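PDB 3E0X: lipase-esterase related protein from Clostridium acetobutylicum, which is of unknown function but has an alpha/beta hydrolase fold and is probably a hydrolase of the lipase-esterase kind. Local coordinates for residues 85-99 with 108-121. Residues are numbered along the deposited sequence; the frame is centred on the assembly and turned at random. Where two conformers were deposited one is given.
Sequences NITLIGYSMGGAIVL and NVRKVVSLSGGARF. With OXE (ortho-xylene), chain C.
A water is gripped by three side chains where the two strands begin: it donates to Asn-85 OD1 at 2.8 Å, accepts from Lys-111 NZ and also bonds Thr-87 OG1. Strands 86-91 and 109-115 are neighbouring parallel strands of the alpha/beta hydrolase sheet, joined through helix 93-102 as a beta-alpha-beta crossover. Lys-111 runs nearly straight until chi4 (58°), where a bend turns the ammonium to that water. Ile-86 pairs with Val-109 but Thr-87 with Lys-111, a beta bulge that leaves Arg-110 as the extra residue; its N bonds Ile-86 O, and Leu-88 N takes Lys-111 O. Beyond it Leu-88 O receives Val-113 N at 2.7 Å, and Gly-90 N meets Val-113 O almost straight.

On the face of Leu-88 and Val-112, where helix 93-102 packs, Val-98 CG2 presses on Val-112 CG1 at 3.3 Å, tighter than usual; chi1 of -60° in Val-98 wedges CG2 between its own backbone N and carbonyl carbon. Leu-88 CD1 touches both Val-109 CG1 and Val-112 CG2 at 3.8 Å. Gly-95 lets the helix sit close, its CA 3.6 Å from Ser-114 OG.

Between strand and helix, Gly-90, Ser-92 and Gly-94 form a GxSxG pattern consistent with a nucleophile elbow; Ser-92, with phi 61°, lies in the ortho-xylene pocket, its OG bonded to Ser-25 N. Tyr-91 OH bonds His-227 O. At the Tyr-91 ring edge, CE1 meets Ser-116 CB at 4.0 Å, while Ser-92 CB sits over the ring centre, 3.7 Å above its plane.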
loop_
_atom_site.group_PDB
_atom_site.type_symbol
_atom_site.label_atom_id
_atom_site.label_comp_id
_atom_site.label_asym_id
_atom_site.label_seq_id
_atom_site.Cartn_x
_atom_site.Cartn_y
_atom_site.Cartn_z
ATOM N N ASN A 85 -17.735 -1.189 8.312
ATOM C CA ASN A 85 -17.087 -2.311 7.615
ATOM C C ASN A 85 -15.987 -1.845 6.665
ATOM O O ASN A 85 -16.153 -1.851 5.436
ATOM C CB ASN A 85 -18.133 -3.147 6.857
ATOM C CG ASN A 85 -17.535 -4.384 6.219
ATOM O OD1 ASN A 85 -16.510 -4.894 6.666
ATOM N ND2 ASN A 85 -18.169 -4.869 5.154
ATOM N N ILE A 86 -14.864 -1.450 7.252
ATOM C CA ILE A 86 -13.727 -0.943 6.482
ATOM C C ILE A 86 -12.725 -2.049 6.174
ATOM O O ILE A 86 -12.274 -2.766 7.086
ATOM C CB ILE A 86 -13.016 0.234 7.212
ATOM C CG1 ILE A 86 -13.997 1.367 7.484
ATOM C CG2 ILE A 86 -11.869 0.775 6.376
ATOM C CD1 ILE A 86 -13.455 2.445 8.426
ATOM N N THR A 87 -12.380 -2.171 4.886
ATOM C CA THR A 87 -11.253 -2.993 4.452
ATOM C C THR A 87 -10.137 -2.069 4.028
ATOM O O THR A 87 -10.360 -1.146 3.249
ATOM C CB THR A 87 -11.642 -3.910 3.264
ATOM O OG1 THR A 87 -12.711 -4.770 3.674
ATOM C CG2 THR A 87 -10.458 -4.764 2.804
ATOM N N LEU A 88 -8.952 -2.296 4.576
ATOM C CA LEU A 88 -7.790 -1.514 4.189
ATOM C C LEU A 88 -7.073 -2.221 3.056
ATOM O O LEU A 88 -6.905 -3.444 3.078
ATOM C CB LEU A 88 -6.811 -1.367 5.363
ATOM C CG LEU A 88 -7.386 -0.825 6.664
ATOM C CD1 LEU A 88 -6.239 -0.769 7.702
ATOM C CD2 LEU A 88 -8.031 0.537 6.461
ATOM N N ILE A 89 -6.676 -1.442 2.052
ATOM C CA ILE A 89 -5.947 -1.940 0.891
ATOM C C ILE A 89 -4.639 -1.170 0.851
ATOM O O ILE A 89 -4.669 0.021 0.553
ATOM C CB ILE A 89 -6.745 -1.612 -0.420
ATOM C CG1 ILE A 89 -8.181 -2.169 -0.363
ATOM C CG2 ILE A 89 -5.981 -2.083 -1.649
ATOM C CD1 ILE A 89 -8.275 -3.673 -0.393
ATOM N N GLY A 90 -3.522 -1.821 1.160
ATOM C CA GLY A 90 -2.251 -1.125 1.205
ATOM C C GLY A 90 -1.290 -1.668 0.169
ATOM O O GLY A 90 -1.087 -2.882 0.087
ATOM N N TYR A 91 -0.688 -0.766 -0.602
ATOM C CA TYR A 91 0.259 -1.158 -1.635
ATOM C C TYR A 91 1.684 -0.785 -1.265
ATOM O O TYR A 91 1.903 0.327 -0.798
ATOM C CB TYR A 91 -0.113 -0.376 -2.909
ATOM C CG TYR A 91 0.936 -0.341 -4.005
ATOM C CD1 TYR A 91 1.469 -1.519 -4.549
ATOM C CD2 TYR A 91 1.401 0.877 -4.500
ATOM C CE1 TYR A 91 2.421 -1.498 -5.588
ATOM C CE2 TYR A 91 2.386 0.923 -5.512
ATOM C CZ TYR A 91 2.877 -0.261 -6.063
ATOM O OH TYR A 91 3.810 -0.228 -7.074
ATOM N N SER A 92 2.648 -1.684 -1.513
ATOM C CA SER A 92 4.046 -1.338 -1.300
ATOM C C SER A 92 4.251 -0.987 0.192
ATOM O O SER A 92 3.825 -1.762 1.063
ATOM C CB SER A 92 4.446 -0.254 -2.332
ATOM O OG SER A 92 5.492 0.627 -1.939
HETATM N N MSE A 93 4.889 0.140 0.486
HETATM C CA MSE A 93 4.996 0.603 1.874
HETATM C C MSE A 93 3.617 0.601 2.577
HETATM O O MSE A 93 3.527 0.312 3.798
HETATM C CB MSE A 93 5.595 2.016 1.942
HETATM C CG MSE A 93 5.811 2.514 3.377
HETATM SE SE MSE A 93 6.647 4.268 3.357
HETATM C CE MSE A 93 5.181 5.231 2.513
ATOM N N GLY A 94 2.561 0.904 1.821
ATOM C CA GLY A 94 1.187 0.891 2.332
ATOM C C GLY A 94 0.786 -0.468 2.866
ATOM O O GLY A 94 -0.076 -0.540 3.742
ATOM N N GLY A 95 1.378 -1.547 2.332
ATOM C CA GLY A 95 1.126 -2.904 2.846
ATOM C C GLY A 95 1.573 -2.993 4.299
ATOM O O GLY A 95 0.830 -3.469 5.162
ATOM N N ALA A 96 2.799 -2.542 4.579
ATOM C CA ALA A 96 3.283 -2.528 5.955
ATOM C C ALA A 96 2.398 -1.617 6.801
ATOM O O ALA A 96 2.075 -1.940 7.935
ATOM C CB ALA A 96 4.740 -2.085 6.007
ATOM N N ILE A 97 1.995 -0.471 6.251
ATOM C CA ILE A 97 1.186 0.491 7.019
ATOM C C ILE A 97 -0.146 -0.149 7.435
ATOM O O ILE A 97 -0.559 -0.022 8.611
ATOM C CB ILE A 97 0.964 1.803 6.225
ATOM C CG1 ILE A 97 2.296 2.535 6.065
ATOM C CG2 ILE A 97 -0.072 2.675 6.925
ATOM C CD1 ILE A 97 2.242 3.621 4.991
ATOM N N VAL A 98 -0.818 -0.830 6.499
ATOM C CA VAL A 98 -2.144 -1.364 6.840
ATOM C C VAL A 98 -2.039 -2.538 7.816
ATOM O O VAL A 98 -2.942 -2.734 8.645
ATOM C CB VAL A 98 -3.055 -1.670 5.625
ATOM C CG1 VAL A 98 -3.276 -0.378 4.837
ATOM C CG2 VAL A 98 -2.434 -2.767 4.718
ATOM N N LEU A 99 -0.943 -3.308 7.743
ATOM C CA LEU A 99 -0.700 -4.317 8.772
ATOM C C LEU A 99 -0.512 -3.637 10.140
ATOM O O LEU A 99 -1.037 -4.106 11.173
ATOM C CB LEU A 99 0.521 -5.148 8.385
ATOM C CG LEU A 99 0.325 -6.022 7.132
ATOM C CD1 LEU A 99 1.682 -6.561 6.652
ATOM C CD2 LEU A 99 -0.673 -7.164 7.406
ATOM N N ASN A 108 -13.704 -0.475 13.683
ATOM C CA ASN A 108 -14.364 -0.556 12.369
ATOM C C ASN A 108 -13.514 -1.119 11.236
ATOM O O ASN A 108 -14.008 -1.269 10.120
ATOM C CB ASN A 108 -14.997 0.792 11.967
ATOM C CG ASN A 108 -16.024 1.293 12.995
ATOM O OD1 ASN A 108 -16.755 0.505 13.626
ATOM N ND2 ASN A 108 -16.074 2.605 13.168
ATOM N N VAL A 109 -12.245 -1.434 11.516
ATOM C CA VAL A 109 -11.382 -2.021 10.508
ATOM C C VAL A 109 -11.579 -3.528 10.599
ATOM O O VAL A 109 -11.262 -4.145 11.625
ATOM C CB VAL A 109 -9.907 -1.631 10.723
ATOM C CG1 VAL A 109 -9.009 -2.440 9.778
ATOM C CG2 VAL A 109 -9.737 -0.136 10.474
ATOM N N ARG A 110 -12.130 -4.108 9.535
ATOM C CA ARG A 110 -12.584 -5.502 9.578
ATOM C C ARG A 110 -11.693 -6.481 8.811
ATOM O O ARG A 110 -11.673 -7.672 9.112
ATOM C CB ARG A 110 -14.018 -5.620 9.082
ATOM C CG ARG A 110 -15.026 -4.750 9.863
ATOM C CD ARG A 110 -15.163 -5.155 11.339
ATOM N NE ARG A 110 -15.672 -6.522 11.424
ATOM C CZ ARG A 110 -15.144 -7.491 12.186
ATOM N NH1 ARG A 110 -14.109 -7.242 12.995
ATOM N NH2 ARG A 110 -15.656 -8.715 12.124
ATOM N N LYS A 111 -10.972 -5.987 7.802
ATOM C CA LYS A 111 -10.076 -6.834 6.997
ATOM C C LYS A 111 -8.966 -5.957 6.454
ATOM O O LYS A 111 -9.126 -4.739 6.294
ATOM C CB LYS A 111 -10.805 -7.442 5.796
ATOM C CG LYS A 111 -11.904 -8.416 6.153
ATOM C CD LYS A 111 -12.430 -9.093 4.886
ATOM C CE LYS A 111 -13.563 -10.085 5.235
ATOM N NZ LYS A 111 -14.662 -9.355 5.940
ATOM N N VAL A 112 -7.857 -6.595 6.099
ATOM C CA VAL A 112 -6.753 -5.878 5.474
ATOM C C VAL A 112 -6.199 -6.659 4.292
ATOM O O VAL A 112 -6.116 -7.881 4.337
ATOM C CB VAL A 112 -5.630 -5.603 6.520
ATOM C CG1 VAL A 112 -4.307 -5.241 5.862
ATOM C CG2 VAL A 112 -6.099 -4.569 7.541
ATOM N N VAL A 113 -5.818 -5.928 3.233
ATOM C CA VAL A 113 -5.117 -6.514 2.104
ATOM C C VAL A 113 -3.764 -5.825 1.944
ATOM O O VAL A 113 -3.680 -4.586 1.891
ATOM C CB VAL A 113 -5.910 -6.285 0.812
ATOM C CG1 VAL A 113 -5.146 -6.816 -0.393
ATOM C CG2 VAL A 113 -7.289 -6.955 0.901
ATOM N N SER A 114 -2.720 -6.644 1.849
ATOM C CA SER A 114 -1.380 -6.146 1.552
ATOM C C SER A 114 -1.054 -6.523 0.120
ATOM O O SER A 114 -0.886 -7.718 -0.187
ATOM C CB SER A 114 -0.339 -6.742 2.514
ATOM O OG SER A 114 0.992 -6.383 2.127
ATOM N N LEU A 115 -0.982 -5.511 -0.741
ATOM C CA LEU A 115 -0.780 -5.702 -2.167
ATOM C C LEU A 115 0.671 -5.333 -2.487
ATOM O O LEU A 115 1.074 -4.176 -2.294
ATOM C CB LEU A 115 -1.739 -4.760 -2.898
ATOM C CG LEU A 115 -1.688 -4.608 -4.408
ATOM C CD1 LEU A 115 -1.826 -5.962 -5.054
ATOM C CD2 LEU A 115 -2.799 -3.637 -4.829
ATOM N N SER A 116 1.453 -6.313 -2.946
ATOM C CA SER A 116 2.863 -6.068 -3.255
ATOM C C SER A 116 3.543 -5.336 -2.086
ATOM O O SER A 116 4.166 -4.277 -2.261
ATOM C CB SER A 116 3.009 -5.282 -4.563
ATOM O OG SER A 116 2.201 -5.826 -5.590
ATOM N N GLY A 117 3.389 -5.924 -0.896
ATOM C CA GLY A 117 3.895 -5.365 0.344
ATOM C C GLY A 117 4.723 -6.324 1.165
ATOM O O GLY A 117 5.453 -7.197 0.659
ATOM N N GLY A 118 4.625 -6.137 2.465
ATOM C CA GLY A 118 5.433 -6.903 3.394
ATOM C C GLY A 118 5.347 -6.294 4.783
ATOM O O GLY A 118 4.858 -5.168 4.953
ATOM N N ALA A 119 5.826 -7.054 5.763
ATOM C CA ALA A 119 5.951 -6.574 7.125
ATOM C C ALA A 119 7.401 -6.234 7.479
ATOM O O ALA A 119 7.673 -5.704 8.539
ATOM C CB ALA A 119 5.429 -7.630 8.094
ATOM N N ARG A 120 8.318 -6.597 6.600
ATOM C CA ARG A 120 9.765 -6.397 6.775
ATOM C C ARG A 120 10.337 -6.559 5.381
ATOM O O ARG A 120 9.870 -7.391 4.599
ATOM C CB ARG A 120 10.333 -7.447 7.758
ATOM C CG ARG A 120 11.851 -7.429 8.007
ATOM C CD ARG A 120 12.274 -8.642 8.849
ATOM N NE ARG A 120 12.134 -9.907 8.133
ATOM C CZ ARG A 120 11.860 -11.079 8.703
ATOM N NH1 ARG A 120 11.716 -11.178 10.014
ATOM N NH2 ARG A 120 11.735 -12.165 7.951
ATOM N N PHE A 121 11.332 -5.741 5.064
ATOM C CA PHE A 121 11.904 -5.720 3.722
ATOM C C PHE A 121 13.409 -5.916 3.824
ATOM O O PHE A 121 14.188 -5.094 3.336
ATOM C CB PHE A 121 11.545 -4.405 3.016
ATOM C CG PHE A 121 10.057 -4.152 2.948
ATOM C CD1 PHE A 121 9.271 -4.716 1.940
ATOM C CD2 PHE A 121 9.440 -3.381 3.923
ATOM C CE1 PHE A 121 7.885 -4.494 1.903
ATOM C CE2 PHE A 121 8.047 -3.151 3.886
ATOM C CZ PHE A 121 7.271 -3.699 2.866
HETATM C C1 OXE C . 7.490 1.505 -5.202
HETATM C C2 OXE C . 6.270 2.268 -5.547
HETATM C C3 OXE C . 6.156 2.876 -6.795
HETATM C C4 OXE C . 7.205 2.733 -7.709
HETATM C C5 OXE C . 8.368 2.022 -7.391
HETATM C C6 OXE C . 8.517 1.392 -6.143
HETATM C "C1'" OXE C . 7.578 0.835 -3.854
HETATM C "C2'" OXE C . 5.171 2.395 -4.536
HETATM O O HOH W 1 -14.365 -6.232 5.544
#